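PDB 5WPW: 11S globulin isoform 1, which serves as a hexameric seed storage protein of coconut, a nutrient reservoir of the 11S globulin family and a potential food allergen. Local coordinates for the interface of chains A and B. Numbering follows the deposited sequence. Chains: chain A/B, 11S globulin isoform 1.

Contact 1: the interface of chains A and B. Residues chain A 345-346; chain B 56-58, 120-121, 149, 156.
A:Asn346 meets B:Phe156 and B:Met56 from a loop position with positive phi (79°), following the extended A:Gln345. The backbone carries CB of A:Asn346 over one face of the B:Phe156 ring, toward the rim, and CG, anti to its own carbonyl carbon (chi1 -84°), sends the amide past the ring toward strand 50-57 of chain B. CB of A:Asn346 lies 3.5 Å from CZ of B:Phe156, a CH-pi contact. At the neighbouring ring atom, CE2 of B:Phe156 is 3.5 Å from the backbone O of A:Asn346. The amide runs alongside B:Met56 in the opposite direction; the very short approach of its nitrogen to the thioether sulfur is doubtful as modelled. The amide oxygen OD1 of A:Asn346 lies 3.4 Å from CA of B:Asn58. A:Gln345 diverges from its neighbour, extended to its amide, where OE1 of A:Gln345 comes 3.5 Å from ND2 of B:Asn120. The two amide planes stand 86° apart, nearly perpendicular. Both methyl groups of B:Leu149 face the backbone carbonyl of A:Gln345 from the same side, with CD2 of B:Leu149 3.6 Å from O of A:Gln345. The site is a loop between strands 340-343 and 348-354 in the C-terminal cupin region of chain A, pushed against strands and loops of the N-terminal cupin region of chain B.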
ATOM      1  N   GLN A 345      -1.025 -26.697  -7.103  1.00 26.66           N
ATOM      2  CA  GLN A 345      -2.071 -25.877  -6.522  1.00 20.43           C
ATOM      3  C   GLN A 345      -3.424 -26.539  -6.754  1.00 24.01           C
ATOM      4  O   GLN A 345      -3.667 -27.131  -7.817  1.00 24.45           O
ATOM      5  CB  GLN A 345      -2.046 -24.478  -7.169  1.00 24.99           C
ATOM      6  CG  GLN A 345      -3.205 -23.576  -6.752  1.00 26.47           C
ATOM      7  CD  GLN A 345      -3.299 -22.299  -7.598  1.00 32.66           C
ATOM      8  OE1 GLN A 345      -3.890 -21.287  -7.176  1.00 33.22           O
ATOM      9  NE2 GLN A 345      -2.731 -22.343  -8.780  1.00 26.31           N
ATOM     10  N   ASN A 346      -4.273 -26.486  -5.729  1.00 21.50           N
ATOM     11  CA  ASN A 346      -5.659 -26.949  -5.805  1.00 22.55           C
ATOM     12  C   ASN A 346      -5.759 -28.474  -5.698  1.00 26.88           C
ATOM     13  O   ASN A 346      -6.833 -28.979  -5.366  1.00 24.11           O
ATOM     14  CB  ASN A 346      -6.356 -26.506  -7.104  1.00 27.36           C
ATOM     15  CG  ASN A 346      -6.933 -25.103  -7.050  1.00 36.42           C
ATOM     16  OD1 ASN A 346      -6.444 -24.193  -7.722  1.00 36.96           O
ATOM     17  ND2 ASN A 346      -8.035 -24.941  -6.323  1.00 38.18           N
TER
ATOM     18  N   MET B  56     -14.639 -26.169  -6.248  1.00 24.42           N
ATOM     19  CA  MET B  56     -13.739 -25.027  -6.274  1.00 25.82           C
ATOM     20  C   MET B  56     -12.984 -25.036  -7.591  1.00 25.08           C
ATOM     21  O   MET B  56     -12.803 -26.085  -8.217  1.00 28.05           O
ATOM     22  CB  MET B  56     -12.808 -24.990  -5.065  1.00 28.91           C
ATOM     23  CG  MET B  56     -11.945 -26.183  -4.850  1.00 32.79           C
ATOM     24  SD  MET B  56     -10.346 -25.960  -5.664  1.00 46.00           S
ATOM     25  CE  MET B  56      -9.477 -27.378  -4.979  1.00 24.08           C
ATOM     26  N   SER B  57     -12.577 -23.845  -8.032  1.00 23.93           N
ATOM     27  CA  SER B  57     -11.939 -23.657  -9.326  1.00 26.45           C
ATOM     28  C   SER B  57     -10.554 -23.037  -9.147  1.00 27.44           C
ATOM     29  O   SER B  57     -10.289 -22.361  -8.155  1.00 26.37           O
ATOM     30  CB  SER B  57     -12.783 -22.761 -10.245  1.00 31.76           C
ATOM     31  OG  SER B  57     -13.981 -23.425 -10.675  1.00 39.60           O
ATOM     32  N   ASN B  58      -9.668 -23.306 -10.105  1.00 27.41           N
ATOM     33  CA  ASN B  58      -8.318 -22.740 -10.114  1.00 29.39           C
ATOM     34  C   ASN B  58      -8.297 -21.266 -10.490  1.00 27.63           C
ATOM     35  O   ASN B  58      -7.245 -20.632 -10.351  1.00 30.69           O
ATOM     36  CB  ASN B  58      -7.421 -23.506 -11.095  1.00 24.24           C
ATOM     37  CG  ASN B  58      -7.844 -23.313 -12.580  1.00 33.87           C
ATOM     38  OD1 ASN B  58      -9.041 -23.272 -12.907  1.00 25.32           O
ATOM     39  ND2 ASN B  58      -6.858 -23.201 -13.475  1.00 28.57           N
ATOM     40  N   ASN B 120     -10.490 -17.939  -6.445  1.00 25.15           N
ATOM     41  CA  ASN B 120     -10.045 -19.296  -6.739  1.00 27.69           C
ATOM     42  C   ASN B 120      -9.778 -20.054  -5.442  1.00 28.59           C
ATOM     43  O   ASN B 120      -9.433 -19.467  -4.414  1.00 26.48           O
ATOM     44  CB  ASN B 120      -8.779 -19.264  -7.562  1.00 30.87           C
ATOM     45  CG  ASN B 120      -7.724 -18.468  -6.885  1.00 31.49           C
ATOM     46  OD1 ASN B 120      -7.933 -17.288  -6.601  1.00 35.46           O
ATOM     47  ND2 ASN B 120      -6.610 -19.109  -6.549  1.00 35.04           N
ATOM     48  N   GLY B 121      -9.953 -21.370  -5.493  1.00 26.66           N
ATOM     49  CA  GLY B 121      -9.596 -22.212  -4.377  1.00 26.47           C
ATOM     50  C   GLY B 121     -10.555 -22.226  -3.208  1.00 26.17           C
ATOM     51  O   GLY B 121     -10.264 -22.907  -2.216  1.00 24.74           O
ATOM     52  N   LEU B 149      -1.930 -22.978 -12.303  1.00 28.46           N
ATOM     53  CA  LEU B 149      -1.992 -24.144 -13.187  1.00 28.57           C
ATOM     54  C   LEU B 149      -1.977 -23.720 -14.648  1.00 34.17           C
ATOM     55  O   LEU B 149      -1.435 -22.660 -14.982  1.00 37.67           O
ATOM     56  CB  LEU B 149      -3.225 -24.990 -12.879  1.00 30.51           C
ATOM     57  CG  LEU B 149      -3.371 -25.478 -11.444  1.00 24.99           C
ATOM     58  CD1 LEU B 149      -4.687 -26.188 -11.235  1.00 27.62           C
ATOM     59  CD2 LEU B 149      -2.188 -26.383 -11.049  1.00 30.46           C
ATOM     60  N   PHE B 156     -12.744 -28.584  -9.414  1.00 23.79           N
ATOM     61  CA  PHE B 156     -12.503 -29.650  -8.449  1.00 22.77           C
ATOM     62  C   PHE B 156     -13.783 -29.839  -7.655  1.00 24.97           C
ATOM     63  O   PHE B 156     -14.107 -29.013  -6.800  1.00 25.68           O
ATOM     64  CB  PHE B 156     -11.342 -29.307  -7.510  1.00 25.09           C
ATOM     65  CG  PHE B 156     -10.002 -29.123  -8.203  1.00 24.90           C
ATOM     66  CD1 PHE B 156      -9.756 -28.018  -8.996  1.00 28.76           C
ATOM     67  CD2 PHE B 156      -8.983 -30.059  -8.033  1.00 22.37           C
ATOM     68  CE1 PHE B 156      -8.501 -27.854  -9.616  1.00 27.21           C
ATOM     69  CE2 PHE B 156      -7.746 -29.902  -8.633  1.00 27.76           C
ATOM     70  CZ  PHE B 156      -7.501 -28.803  -9.430  1.00 25.75           C
TER

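Contact 2: the interface of chains A and B. Residues chain A 385, 387-388, 391; chain B 51, 125, 219, 221.
A:Pro385 packs against B:Val221 and B:Trp125, a junction between two subunits of an 11S globulin, a two-cupin protein, just ahead of helix 386-393 of chain A. Followed round its ring, the proline changes partner atom by atom. CB of A:Pro385 rests 3.6 Å from CG1 of B:Val221. CG of A:Pro385 lies between the two partners, 3.7 Å from CG1 of B:Val221 and equally far from CZ2 of B:Trp125. CD of A:Pro385, at the end of the path, sits 3.6 Å from CZ2 of B:Trp125. In the first turn of the helix, A:Val388 reaches the same indole with a different geometry. The CG2 methyl of A:Val388 stands over one face of the six-membered ring of B:Trp125, 3.7 Å from the centroid, in a CH-pi contact. CG1 of A:Val388 is anti to the backbone N (chi1 168°), which leaves CG2 beside that N and directed at both the indole and CD2 of B:Leu219. The other methyl of B:Leu219, CD1, fits the adjoining helix surface, touching CB of A:Glu387 and lying 3.4 Å from ND2 of A:Asn391. That nitrogen is engaged within its own helix: ND2 of A:Asn391 donates to the backbone O of A:Glu387 at 2.9 Å, from above the carbonyl plane, which may steady the amide beside the leucine methyl. Lower on the same side chain, CB of A:Asn391 meets CD2 of B:Leu51, 3.8 Å away.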
ATOM      1  N   PRO A 385     -23.776 -26.400   5.437  1.00 27.16           N
ATOM      2  CA  PRO A 385     -24.974 -26.876   6.147  1.00 28.85           C
ATOM      3  C   PRO A 385     -25.129 -28.386   6.026  1.00 30.61           C
ATOM      4  O   PRO A 385     -24.876 -28.974   4.970  1.00 29.16           O
ATOM      5  CB  PRO A 385     -26.116 -26.138   5.442  1.00 29.41           C
ATOM      6  CG  PRO A 385     -25.455 -24.904   4.827  1.00 30.05           C
ATOM      7  CD  PRO A 385     -24.086 -25.363   4.432  1.00 26.93           C
ATOM      8  N   GLU A 387     -27.621 -30.087   5.475  1.00 32.10           N
ATOM      9  CA  GLU A 387     -28.509 -30.541   4.407  1.00 31.07           C
ATOM     10  C   GLU A 387     -27.856 -30.425   3.045  1.00 32.23           C
ATOM     11  O   GLU A 387     -28.164 -31.215   2.149  1.00 29.02           O
ATOM     12  CB  GLU A 387     -29.847 -29.787   4.434  1.00 35.01           C
ATOM     13  CG  GLU A 387     -30.630 -30.012   5.741  1.00 37.44           C
ATOM     14  CD  GLU A 387     -32.154 -30.068   5.571  1.00 39.93           C
ATOM     15  OE1 GLU A 387     -32.815 -30.529   6.521  1.00 40.44           O
ATOM     16  OE2 GLU A 387     -32.694 -29.654   4.521  1.00 38.56           O
ATOM     17  N   VAL A 388     -26.938 -29.465   2.873  1.00 33.80           N
ATOM     18  CA  VAL A 388     -26.111 -29.443   1.674  1.00 25.93           C
ATOM     19  C   VAL A 388     -25.292 -30.724   1.570  1.00 28.74           C
ATOM     20  O   VAL A 388     -25.180 -31.322   0.492  1.00 30.72           O
ATOM     21  CB  VAL A 388     -25.213 -28.188   1.678  1.00 33.44           C
ATOM     22  CG1 VAL A 388     -24.135 -28.287   0.594  1.00 27.23           C
ATOM     23  CG2 VAL A 388     -26.061 -26.925   1.542  1.00 27.46           C
ATOM     24  N   ASN A 391     -27.721 -33.790   0.731  1.00 33.52           N
ATOM     25  CA  ASN A 391     -28.070 -33.871  -0.681  1.00 31.05           C
ATOM     26  C   ASN A 391     -26.857 -34.086  -1.572  1.00 32.86           C
ATOM     27  O   ASN A 391     -26.988 -34.715  -2.628  1.00 34.65           O
ATOM     28  CB  ASN A 391     -28.849 -32.616  -1.099  1.00 36.29           C
ATOM     29  CG  ASN A 391     -30.285 -32.591  -0.532  1.00 38.22           C
ATOM     30  OD1 ASN A 391     -31.180 -33.242  -1.068  1.00 40.23           O
ATOM     31  ND2 ASN A 391     -30.501 -31.817   0.536  1.00 33.46           N
TER
ATOM     32  N   LEU B  51     -29.730 -27.908  -6.381  1.00 29.43           N
ATOM     33  CA  LEU B  51     -28.525 -27.558  -5.636  1.00 30.57           C
ATOM     34  C   LEU B  51     -27.314 -27.788  -6.531  1.00 29.27           C
ATOM     35  O   LEU B  51     -27.109 -28.899  -7.029  1.00 28.33           O
ATOM     36  CB  LEU B  51     -28.427 -28.396  -4.353  1.00 30.20           C
ATOM     37  CG  LEU B  51     -27.096 -28.441  -3.599  1.00 27.72           C
ATOM     38  CD1 LEU B  51     -26.873 -27.106  -2.870  1.00 29.60           C
ATOM     39  CD2 LEU B  51     -27.103 -29.604  -2.634  1.00 30.96           C
ATOM     40  N   TRP B 125     -21.204 -23.246  -3.274  1.00 25.65           N
ATOM     41  CA  TRP B 125     -22.419 -23.975  -3.645  1.00 26.45           C
ATOM     42  C   TRP B 125     -23.583 -22.992  -3.777  1.00 29.69           C
ATOM     43  O   TRP B 125     -23.547 -21.875  -3.248  1.00 28.40           O
ATOM     44  CB  TRP B 125     -22.738 -25.106  -2.625  1.00 24.32           C
ATOM     45  CG  TRP B 125     -22.934 -24.643  -1.210  1.00 27.14           C
ATOM     46  CD1 TRP B 125     -21.985 -24.623  -0.215  1.00 31.09           C
ATOM     47  CD2 TRP B 125     -24.143 -24.163  -0.617  1.00 23.34           C
ATOM     48  NE1 TRP B 125     -22.531 -24.145   0.947  1.00 26.18           N
ATOM     49  CE2 TRP B 125     -23.851 -23.844   0.726  1.00 22.24           C
ATOM     50  CE3 TRP B 125     -25.445 -23.948  -1.100  1.00 26.46           C
ATOM     51  CZ2 TRP B 125     -24.807 -23.331   1.597  1.00 26.38           C
ATOM     52  CZ3 TRP B 125     -26.401 -23.434  -0.231  1.00 25.99           C
ATOM     53  CH2 TRP B 125     -26.076 -23.128   1.103  1.00 25.72           C
ATOM     54  N   LEU B 219     -34.341 -27.588   0.653  1.00 40.53           N
ATOM     55  CA  LEU B 219     -33.076 -27.532   1.368  1.00 33.19           C
ATOM     56  C   LEU B 219     -33.254 -26.545   2.503  1.00 34.10           C
ATOM     57  O   LEU B 219     -33.464 -25.355   2.262  1.00 39.01           O
ATOM     58  CB  LEU B 219     -31.938 -27.110   0.444  1.00 36.22           C
ATOM     59  CG  LEU B 219     -30.554 -27.121   1.085  1.00 36.49           C
ATOM     60  CD1 LEU B 219     -30.034 -28.529   1.050  1.00 34.93           C
ATOM     61  CD2 LEU B 219     -29.605 -26.168   0.354  1.00 35.47           C
ATOM     62  N   VAL B 221     -31.485 -24.592   5.475  1.00 39.70           N
ATOM     63  CA  VAL B 221     -30.238 -24.145   6.071  1.00 38.90           C
ATOM     64  C   VAL B 221     -30.600 -23.043   7.052  1.00 38.27           C
ATOM     65  O   VAL B 221     -31.714 -22.526   7.046  1.00 36.31           O
ATOM     66  CB  VAL B 221     -29.234 -23.634   5.019  1.00 32.80           C
ATOM     67  CG1 VAL B 221     -29.062 -24.636   3.903  1.00 32.55           C
ATOM     68  CG2 VAL B 221     -29.681 -22.288   4.472  1.00 37.38           C
TER

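Contact 3: the interface of chains A and B. Residues chain A 301, 321, 323, 348-349, 374; chain B 179, 183.
CB of A:Ala348 sits between two side chains of chain B, 3.9 Å from CD1 of B:Ile179 and, on its other flank, 3.8 Å from CZ of B:Phe183, so that the alanine methyl links B:Ile179 to the aromatic ring. CG1 of B:Ile179 lies between its backbone N and carbonyl carbon (chi1 51°), a torsion that aims the branch at chain A. There CD1 of B:Ile179 also meets CD1 of A:Ile374 tip to tip, 3.7 Å apart, a contact made by an engineered residue in place of the natural valine. Outward from this centre the phenyl enters chain A edge first. The backbone O of A:Glu321 and N of A:Met349 lie in the plane of the ring at its rim, with CE1 of B:Phe183 3.6 Å from O of A:Glu321. The A:Glu321 chain is extended beyond CG, and its carboxylate OE2 comes 3.7 Å from CA of B:Phe183. Elsewhere on the rim of the patch, CB of A:Ala323 approaches the backbone O of B:Ile179 at 3.3 Å. By seating a 3-10 turn and a phenylalanine of one subunit on strands of the next, the site probably adds apolar adhesion between neighbouring subunits of the hexamer.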
ATOM      1  N   PRO A 301      -6.690 -34.225   5.093  1.00 33.79           N
ATOM      2  CA  PRO A 301      -6.822 -33.930   3.659  1.00 29.57           C
ATOM      3  C   PRO A 301      -7.033 -32.440   3.433  1.00 29.95           C
ATOM      4  O   PRO A 301      -7.800 -31.788   4.139  1.00 27.64           O
ATOM      5  CB  PRO A 301      -8.055 -34.742   3.236  1.00 32.67           C
ATOM      6  CG  PRO A 301      -8.147 -35.829   4.235  1.00 35.15           C
ATOM      7  CD  PRO A 301      -7.613 -35.290   5.525  1.00 29.41           C
ATOM      8  N   GLU A 321      -1.022 -39.429  -0.495  1.00 33.27           N
ATOM      9  CA  GLU A 321      -1.960 -39.589  -1.588  1.00 29.98           C
ATOM     10  C   GLU A 321      -2.369 -38.217  -2.098  1.00 30.37           C
ATOM     11  O   GLU A 321      -2.688 -37.331  -1.301  1.00 28.60           O
ATOM     12  CB  GLU A 321      -3.170 -40.371  -1.143  1.00 35.63           C
ATOM     13  CG  GLU A 321      -2.808 -41.793  -0.768  1.00 37.07           C
ATOM     14  CD  GLU A 321      -4.023 -42.572  -0.364  1.00 45.04           C
ATOM     15  OE1 GLU A 321      -3.975 -43.244   0.682  1.00 50.87           O
ATOM     16  OE2 GLU A 321      -5.030 -42.490  -1.093  1.00 45.64           O
ATOM     17  N   ALA A 323      -4.876 -36.273  -5.085  1.00 27.25           N
ATOM     18  CA  ALA A 323      -6.008 -36.382  -6.002  1.00 26.90           C
ATOM     19  C   ALA A 323      -6.131 -35.108  -6.844  1.00 31.53           C
ATOM     20  O   ALA A 323      -5.903 -34.006  -6.334  1.00 31.31           O
ATOM     21  CB  ALA A 323      -7.319 -36.605  -5.237  1.00 29.86           C
ATOM     22  N   ALA A 348      -5.809 -32.041  -4.108  1.00 20.47           N
ATOM     23  CA  ALA A 348      -6.090 -32.439  -2.740  1.00 19.55           C
ATOM     24  C   ALA A 348      -5.067 -33.479  -2.323  1.00 27.73           C
ATOM     25  O   ALA A 348      -4.707 -34.354  -3.110  1.00 26.53           O
ATOM     26  CB  ALA A 348      -7.511 -33.001  -2.605  1.00 27.55           C
ATOM     27  N   MET A 349      -4.594 -33.379  -1.092  1.00 23.26           N
ATOM     28  CA  MET A 349      -3.579 -34.320  -0.650  1.00 30.05           C
ATOM     29  C   MET A 349      -3.744 -34.683   0.817  1.00 31.81           C
ATOM     30  O   MET A 349      -4.317 -33.944   1.623  1.00 27.81           O
ATOM     31  CB  MET A 349      -2.180 -33.773  -0.901  1.00 31.74           C
ATOM     32  CG  MET A 349      -1.726 -32.784   0.110  1.00 34.43           C
ATOM     33  SD  MET A 349       0.040 -33.116   0.228  1.00 62.62           S
ATOM     34  CE  MET A 349       0.573 -31.734   1.213  1.00 47.97           C
ATOM     35  N   ILE A 374     -10.293 -30.351   4.292  1.00 32.23           N
ATOM     36  CA  ILE A 374     -11.579 -30.932   3.911  1.00 32.46           C
ATOM     37  C   ILE A 374     -12.402 -31.300   5.133  1.00 33.41           C
ATOM     38  O   ILE A 374     -13.599 -31.025   5.169  1.00 35.29           O
ATOM     39  CB  ILE A 374     -11.350 -32.147   2.987  1.00 34.77           C
ATOM     40  CG1 ILE A 374     -10.604 -31.707   1.732  1.00 31.26           C
ATOM     41  CG2 ILE A 374     -12.660 -32.765   2.552  1.00 31.48           C
ATOM     42  CD1 ILE A 374     -10.365 -32.805   0.716  1.00 32.65           C
TER
ATOM     43  N   ILE B 179     -13.037 -35.080  -5.833  1.00 37.98           N
ATOM     44  CA  ILE B 179     -11.643 -35.256  -5.428  1.00 36.19           C
ATOM     45  C   ILE B 179     -11.499 -36.364  -4.401  1.00 35.42           C
ATOM     46  O   ILE B 179     -10.451 -37.020  -4.335  1.00 38.33           O
ATOM     47  CB  ILE B 179     -11.092 -33.933  -4.892  1.00 34.16           C
ATOM     48  CG1 ILE B 179     -12.040 -33.394  -3.841  1.00 30.82           C
ATOM     49  CG2 ILE B 179     -10.972 -32.946  -6.042  1.00 33.46           C
ATOM     50  CD1 ILE B 179     -11.372 -32.519  -2.819  1.00 39.53           C
ATOM     51  N   PHE B 183      -8.849 -40.524  -3.331  1.00 35.92           N
ATOM     52  CA  PHE B 183      -8.241 -41.054  -2.128  1.00 33.55           C
ATOM     53  C   PHE B 183      -8.621 -42.516  -1.942  1.00 38.02           C
ATOM     54  O   PHE B 183      -9.690 -42.959  -2.367  1.00 39.11           O
ATOM     55  CB  PHE B 183      -8.680 -40.254  -0.909  1.00 39.12           C
ATOM     56  CG  PHE B 183      -8.118 -38.878  -0.869  1.00 36.52           C
ATOM     57  CD1 PHE B 183      -6.758 -38.676  -0.969  1.00 32.04           C
ATOM     58  CD2 PHE B 183      -8.958 -37.781  -0.777  1.00 36.15           C
ATOM     59  CE1 PHE B 183      -6.237 -37.392  -0.939  1.00 36.42           C
ATOM     60  CE2 PHE B 183      -8.444 -36.508  -0.748  1.00 35.58           C
ATOM     61  CZ  PHE B 183      -7.081 -36.314  -0.827  1.00 29.93           C
TER

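Contact 1 and contact 3 are near neighbours, their C-alpha centres about 13 Å apart, whereas contact 2 lies about 22 Å from each. On chain A, the loop of contact 1 runs almost directly into strand 348-354, which supplies contact 3. On chain B, strand 50-57 joins contact 1 to contact 2, serving them from opposite ends. In all three, residues from the C-terminal half of chain A meet residues 51-221 of chain B, mostly of its N-terminal half. Such a head-to-tail pairing, not an exact two-fold, is consistent with closing a trimeric ring, two of which make the 11S hexamer, although one pair of chains cannot show this.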